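Local structure of probable acetyltransferases (Chromobacterium violaceum, 3PZJ) at residues 153-163 with 191-202. The protein probably transfers an acetyl group to the N-terminal amine of proteins, as a member of the GNAT acetyltransferase family. Sequence-based numbering, arbitrary orientation.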
loop_
_atom_site.group_PDB
_atom_site.type_symbol
_atom_site.label_atom_id
_atom_site.label_comp_id
_atom_site.label_asym_id
_atom_site.label_seq_id
_atom_site.Cartn_x
_atom_site.Cartn_y
_atom_site.Cartn_z
ATOM N N TYR A 153 -9.602 7.101 -11.911
ATOM C CA TYR A 153 -8.421 7.070 -10.964
ATOM C C TYR A 153 -7.797 8.451 -10.890
ATOM O O TYR A 153 -7.713 9.209 -11.916
ATOM C CB TYR A 153 -7.412 5.903 -11.269
ATOM C CG TYR A 153 -8.002 4.580 -10.895
ATOM C CD1 TYR A 153 -7.877 4.075 -9.592
ATOM C CD2 TYR A 153 -8.811 3.902 -11.790
ATOM C CE1 TYR A 153 -8.468 2.856 -9.238
ATOM C CE2 TYR A 153 -9.477 2.722 -11.452
ATOM C CZ TYR A 153 -9.344 2.245 -10.150
ATOM O OH TYR A 153 -9.940 1.094 -9.876
ATOM N N ARG A 154 -7.383 8.814 -9.690
ATOM C CA ARG A 154 -6.705 10.103 -9.386
ATOM C C ARG A 154 -5.185 9.998 -9.313
ATOM O O ARG A 154 -4.493 10.975 -9.495
ATOM C CB ARG A 154 -7.193 10.631 -8.020
ATOM C CG ARG A 154 -8.623 10.993 -7.998
ATOM C CD ARG A 154 -9.054 11.561 -6.673
ATOM N NE ARG A 154 -8.537 12.860 -6.518
ATOM C CZ ARG A 154 -7.806 13.305 -5.513
ATOM N NH1 ARG A 154 -7.391 12.522 -4.559
ATOM N NH2 ARG A 154 -7.409 14.583 -5.539
ATOM N N ARG A 155 -4.672 8.809 -9.065
ATOM C CA ARG A 155 -3.270 8.584 -8.812
ATOM C C ARG A 155 -2.900 7.196 -9.409
ATOM O O ARG A 155 -3.571 6.202 -9.079
ATOM C CB ARG A 155 -3.071 8.532 -7.284
ATOM C CG ARG A 155 -1.650 8.149 -6.833
ATOM C CD ARG A 155 -1.583 7.812 -5.346
ATOM N NE ARG A 155 -0.291 7.286 -4.954
ATOM C CZ ARG A 155 0.884 7.978 -4.982
ATOM N NH1 ARG A 155 0.957 9.267 -5.251
ATOM N NH2 ARG A 155 1.999 7.351 -4.730
ATOM N N CYS A 156 -1.868 7.130 -10.236
ATOM C CA CYS A 156 -1.353 5.950 -10.843
ATOM C C CYS A 156 0.103 5.694 -10.347
ATOM O O CYS A 156 0.801 6.631 -10.619
ATOM C CB CYS A 156 -1.426 5.931 -12.373
ATOM S SG CYS A 156 -3.084 5.688 -13.043
ATOM N N GLU A 157 0.476 4.674 -9.605
ATOM C CA GLU A 157 1.824 4.524 -9.128
ATOM C C GLU A 157 2.619 3.673 -10.087
ATOM O O GLU A 157 2.076 2.902 -10.828
ATOM C CB GLU A 157 1.857 3.827 -7.781
ATOM C CG GLU A 157 1.509 4.660 -6.694
ATOM C CD GLU A 157 1.631 3.984 -5.358
ATOM O OE1 GLU A 157 1.417 4.674 -4.405
ATOM O OE2 GLU A 157 1.924 2.816 -5.276
ATOM N N TRP A 158 3.924 3.827 -10.006
ATOM C CA TRP A 158 4.894 2.932 -10.564
ATOM C C TRP A 158 5.905 2.715 -9.458
ATOM O O TRP A 158 6.388 3.644 -8.897
ATOM C CB TRP A 158 5.550 3.518 -11.805
ATOM C CG TRP A 158 6.589 2.675 -12.504
ATOM C CD1 TRP A 158 7.804 2.316 -12.038
ATOM C CD2 TRP A 158 6.498 2.135 -13.813
ATOM N NE1 TRP A 158 8.470 1.580 -12.961
ATOM C CE2 TRP A 158 7.690 1.454 -14.067
ATOM C CE3 TRP A 158 5.530 2.166 -14.802
ATOM C CZ2 TRP A 158 7.928 0.818 -15.261
ATOM C CZ3 TRP A 158 5.773 1.521 -15.968
ATOM C CH2 TRP A 158 6.959 0.866 -16.193
ATOM N N ARG A 159 6.164 1.461 -9.154
ATOM C CA ARG A 159 7.123 1.096 -8.089
ATOM C C ARG A 159 8.219 0.134 -8.617
ATOM O O ARG A 159 7.984 -0.701 -9.489
ATOM C CB ARG A 159 6.454 0.366 -6.945
ATOM C CG ARG A 159 5.527 1.184 -6.161
ATOM C CD ARG A 159 4.934 0.455 -4.934
ATOM N NE ARG A 159 4.060 1.391 -4.243
ATOM C CZ ARG A 159 3.900 1.452 -2.931
ATOM N NH1 ARG A 159 3.033 2.309 -2.418
ATOM N NH2 ARG A 159 4.542 0.603 -2.177
ATOM N N CYS A 160 9.427 0.264 -8.081
ATOM C CA CYS A 160 10.522 -0.670 -8.444
ATOM C C CYS A 160 11.567 -0.810 -7.387
ATOM O O CYS A 160 11.686 -0.049 -6.463
ATOM C CB CYS A 160 11.163 -0.277 -9.786
ATOM S SG CYS A 160 12.085 1.226 -9.760
ATOM N N ASP A 161 12.307 -1.903 -7.477
ATOM C CA ASP A 161 13.467 -2.106 -6.617
ATOM C C ASP A 161 14.421 -1.018 -6.935
ATOM O O ASP A 161 14.636 -0.667 -8.087
ATOM C CB ASP A 161 14.048 -3.519 -6.839
ATOM C CG ASP A 161 15.178 -3.876 -5.876
ATOM O OD1 ASP A 161 16.185 -3.110 -5.797
ATOM O OD2 ASP A 161 15.058 -4.972 -5.259
ATOM N N SER A 162 15.008 -0.430 -5.915
ATOM C CA SER A 162 15.907 0.706 -6.146
ATOM C C SER A 162 17.125 0.300 -6.971
ATOM O O SER A 162 17.767 1.148 -7.632
ATOM C CB SER A 162 16.367 1.312 -4.802
ATOM O OG SER A 162 17.247 0.386 -4.161
ATOM N N ARG A 163 17.419 -1.004 -7.020
ATOM C CA ARG A 163 18.547 -1.495 -7.854
ATOM C C ARG A 163 18.168 -1.684 -9.312
ATOM O O ARG A 163 19.041 -1.972 -10.143
ATOM C CB ARG A 163 19.114 -2.804 -7.314
ATOM C CG ARG A 163 19.760 -2.601 -5.977
ATOM C CD ARG A 163 20.485 -3.825 -5.509
ATOM N NE ARG A 163 19.668 -5.018 -5.425
ATOM C CZ ARG A 163 19.728 -6.032 -6.300
ATOM N NH1 ARG A 163 20.530 -5.978 -7.375
ATOM N NH2 ARG A 163 18.964 -7.108 -6.112
ATOM N N ARG A 191 17.665 -10.939 -0.201
ATOM C CA ARG A 191 18.337 -9.678 -0.020
ATOM C C ARG A 191 17.330 -8.536 0.233
ATOM O O ARG A 191 16.157 -8.679 -0.023
ATOM C CB ARG A 191 19.358 -9.391 -1.153
ATOM C CG ARG A 191 18.855 -9.114 -2.545
ATOM C CD ARG A 191 20.062 -8.967 -3.523
ATOM N NE ARG A 191 20.879 -7.761 -3.245
ATOM C CZ ARG A 191 21.991 -7.401 -3.900
ATOM N NH1 ARG A 191 22.489 -8.141 -4.891
ATOM N NH2 ARG A 191 22.639 -6.294 -3.542
ATOM N N ASN A 192 17.843 -7.456 0.807
ATOM C CA ASN A 192 17.088 -6.262 1.023
ATOM C C ASN A 192 16.548 -5.683 -0.291
ATOM O O ASN A 192 17.204 -5.730 -1.349
ATOM C CB ASN A 192 17.969 -5.211 1.681
ATOM C CG ASN A 192 17.216 -3.957 1.928
ATOM O OD1 ASN A 192 16.414 -3.938 2.846
ATOM N ND2 ASN A 192 17.466 -2.887 1.142
ATOM N N ARG A 193 15.354 -5.120 -0.210
ATOM C CA ARG A 193 14.805 -4.287 -1.267
ATOM C C ARG A 193 14.314 -2.988 -0.685
ATOM O O ARG A 193 13.570 -2.999 0.234
ATOM C CB ARG A 193 13.630 -4.941 -1.956
ATOM C CG ARG A 193 12.845 -3.959 -2.765
ATOM C CD ARG A 193 12.062 -4.578 -3.895
ATOM N NE ARG A 193 10.972 -3.719 -4.308
ATOM C CZ ARG A 193 10.135 -3.932 -5.303
ATOM N NH1 ARG A 193 9.217 -3.051 -5.529
ATOM N NH2 ARG A 193 10.191 -4.993 -6.051
ATOM N N ASP A 194 14.788 -1.886 -1.225
ATOM C CA ASP A 194 14.224 -0.578 -1.010
ATOM C C ASP A 194 13.421 -0.306 -2.242
ATOM O O ASP A 194 13.870 -0.521 -3.398
ATOM C CB ASP A 194 15.317 0.528 -0.954
ATOM C CG ASP A 194 16.367 0.321 0.147
ATOM O OD1 ASP A 194 16.148 -0.291 1.191
ATOM O OD2 ASP A 194 17.431 0.832 -0.038
ATOM N N THR A 195 12.241 0.242 -2.064
ATOM C CA THR A 195 11.353 0.495 -3.165
ATOM C C THR A 195 11.240 1.954 -3.540
ATOM O O THR A 195 10.865 2.722 -2.750
ATOM C CB THR A 195 9.957 0.015 -2.822
ATOM O OG1 THR A 195 9.974 -1.388 -2.685
ATOM C CG2 THR A 195 8.994 0.436 -3.910
ATOM N N HIS A 196 11.513 2.293 -4.782
ATOM C CA HIS A 196 11.222 3.629 -5.270
ATOM C C HIS A 196 9.742 3.730 -5.633
ATOM O O HIS A 196 9.197 2.804 -6.328
ATOM C CB HIS A 196 12.011 3.927 -6.567
ATOM C CG HIS A 196 13.504 4.074 -6.415
ATOM N ND1 HIS A 196 14.125 4.564 -5.288
ATOM C CD2 HIS A 196 14.496 3.861 -7.331
ATOM C CE1 HIS A 196 15.439 4.628 -5.507
ATOM N NE2 HIS A 196 15.685 4.189 -6.729
ATOM N N VAL A 197 9.100 4.835 -5.229
ATOM C CA VAL A 197 7.707 5.115 -5.583
ATOM C C VAL A 197 7.633 6.331 -6.463
ATOM O O VAL A 197 8.208 7.409 -6.142
ATOM C CB VAL A 197 6.809 5.314 -4.334
ATOM C CG1 VAL A 197 5.331 5.595 -4.763
ATOM C CG2 VAL A 197 6.889 4.099 -3.403
ATOM N N PHE A 198 6.979 6.151 -7.611
ATOM C CA PHE A 198 6.722 7.167 -8.566
ATOM C C PHE A 198 5.198 7.286 -8.755
ATOM O O PHE A 198 4.511 6.320 -8.557
ATOM C CB PHE A 198 7.290 6.814 -9.922
ATOM C CG PHE A 198 8.770 6.579 -9.947
ATOM C CD1 PHE A 198 9.643 7.588 -10.362
ATOM C CD2 PHE A 198 9.300 5.326 -9.668
ATOM C CE1 PHE A 198 11.023 7.351 -10.421
ATOM C CE2 PHE A 198 10.653 5.107 -9.729
ATOM C CZ PHE A 198 11.518 6.133 -10.060
ATOM N N SER A 199 4.701 8.420 -9.238
ATOM C CA SER A 199 3.290 8.573 -9.493
ATOM C C SER A 199 2.966 9.544 -10.578
ATOM O O SER A 199 3.754 10.443 -10.889
ATOM C CB SER A 199 2.527 8.986 -8.223
ATOM O OG SER A 199 2.733 10.360 -7.946
HETATM N N MSE A 200 1.777 9.357 -11.147
HETATM C CA MSE A 200 1.198 10.253 -12.138
HETATM C C MSE A 200 -0.239 10.570 -11.728
HETATM O O MSE A 200 -1.078 9.677 -11.610
HETATM C CB MSE A 200 1.227 9.612 -13.525
HETATM C CG MSE A 200 0.003 9.916 -14.374
HETATM SE SE MSE A 200 0.462 10.429 -16.200
HETATM C CE MSE A 200 1.708 11.875 -15.804
ATOM N N LEU A 201 -0.508 11.852 -11.508
ATOM C CA LEU A 201 -1.755 12.316 -11.005
ATOM C C LEU A 201 -2.668 12.621 -12.164
ATOM O O LEU A 201 -2.208 12.875 -13.300
ATOM C CB LEU A 201 -1.540 13.578 -10.212
ATOM C CG LEU A 201 -0.614 13.559 -9.006
ATOM C CD1 LEU A 201 -0.802 14.811 -8.180
ATOM C CD2 LEU A 201 -0.931 12.308 -8.124
ATOM N N ASP A 202 -3.965 12.667 -11.880
ATOM C CA ASP A 202 -4.930 12.942 -12.912
ATOM C C ASP A 202 -4.659 14.293 -13.587
ATOM O O ASP A 202 -4.812 14.419 -14.786
ATOM C CB ASP A 202 -6.391 12.799 -12.437
ATOM C CG ASP A 202 -6.771 13.596 -11.194
ATOM O OD1 ASP A 202 -5.935 14.257 -10.594
ATOM O OD2 ASP A 202 -7.982 13.524 -10.803
HETATM O O HOH W 1 -8.894 14.676 -8.523
HETATM O O HOH W 2 7.096 -3.182 -7.508
HETATM O O HOH W 3 16.961 -2.140 -3.196
HETATM O O HOH W 4 17.264 -5.822 -4.014
HETATM O O HOH W 5 18.240 4.562 -7.425
#
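Cys156, Trp158 and Cys160 exchange pairs of backbone hydrogen bonds with Met200, Phe198 and His196, a worked example of antiparallel pairing inside the mixed sheet of the GNAT fold. Trp158 N gives the straightest of these bonds, 167° at the hydrogen, to Phe198 O. The ladder goes on at one end with Ser162 N to Asp194 O at 2.8 Å, and at the other with Asp202 N to Arg154 O. There a water accepts from Arg154 NE and donates to Asp202 OD2, while Arg154 NH2 bonds to Asn192 OD1 of the second subunit.

On one face, Glu157 is held between two arginines. Arg155 grips its OE1 side-on through NE and NH2, both on the anti side, one slightly to each side of the carboxylate plane, and Arg159 NE meets OE2 at 2.8 Å from above that plane. Val197 packs against this network, its CG2 centred over the Arg159 guanidinium. Arg155 NH2 also pairs with Glu179, and Leu182 of the second subunit packs on Arg155 and Val197.

The other face carries Trp158, Phe198 and His196 beside Cys156, Cys160 and Met200. Trp158 CD1 lies 4.1 Å from Phe198 CD2, and helix 165-174 covers both. With SG between the backbone N and the carbonyl carbon (chi1 69°), Cys160 brings its sulfur to the Phe198 ring edge, 4.1 Å from Phe198 CE2. Beyond it, Ser162 CB makes a CH-pi contact over the His196 ring, 3.5 Å from CE1.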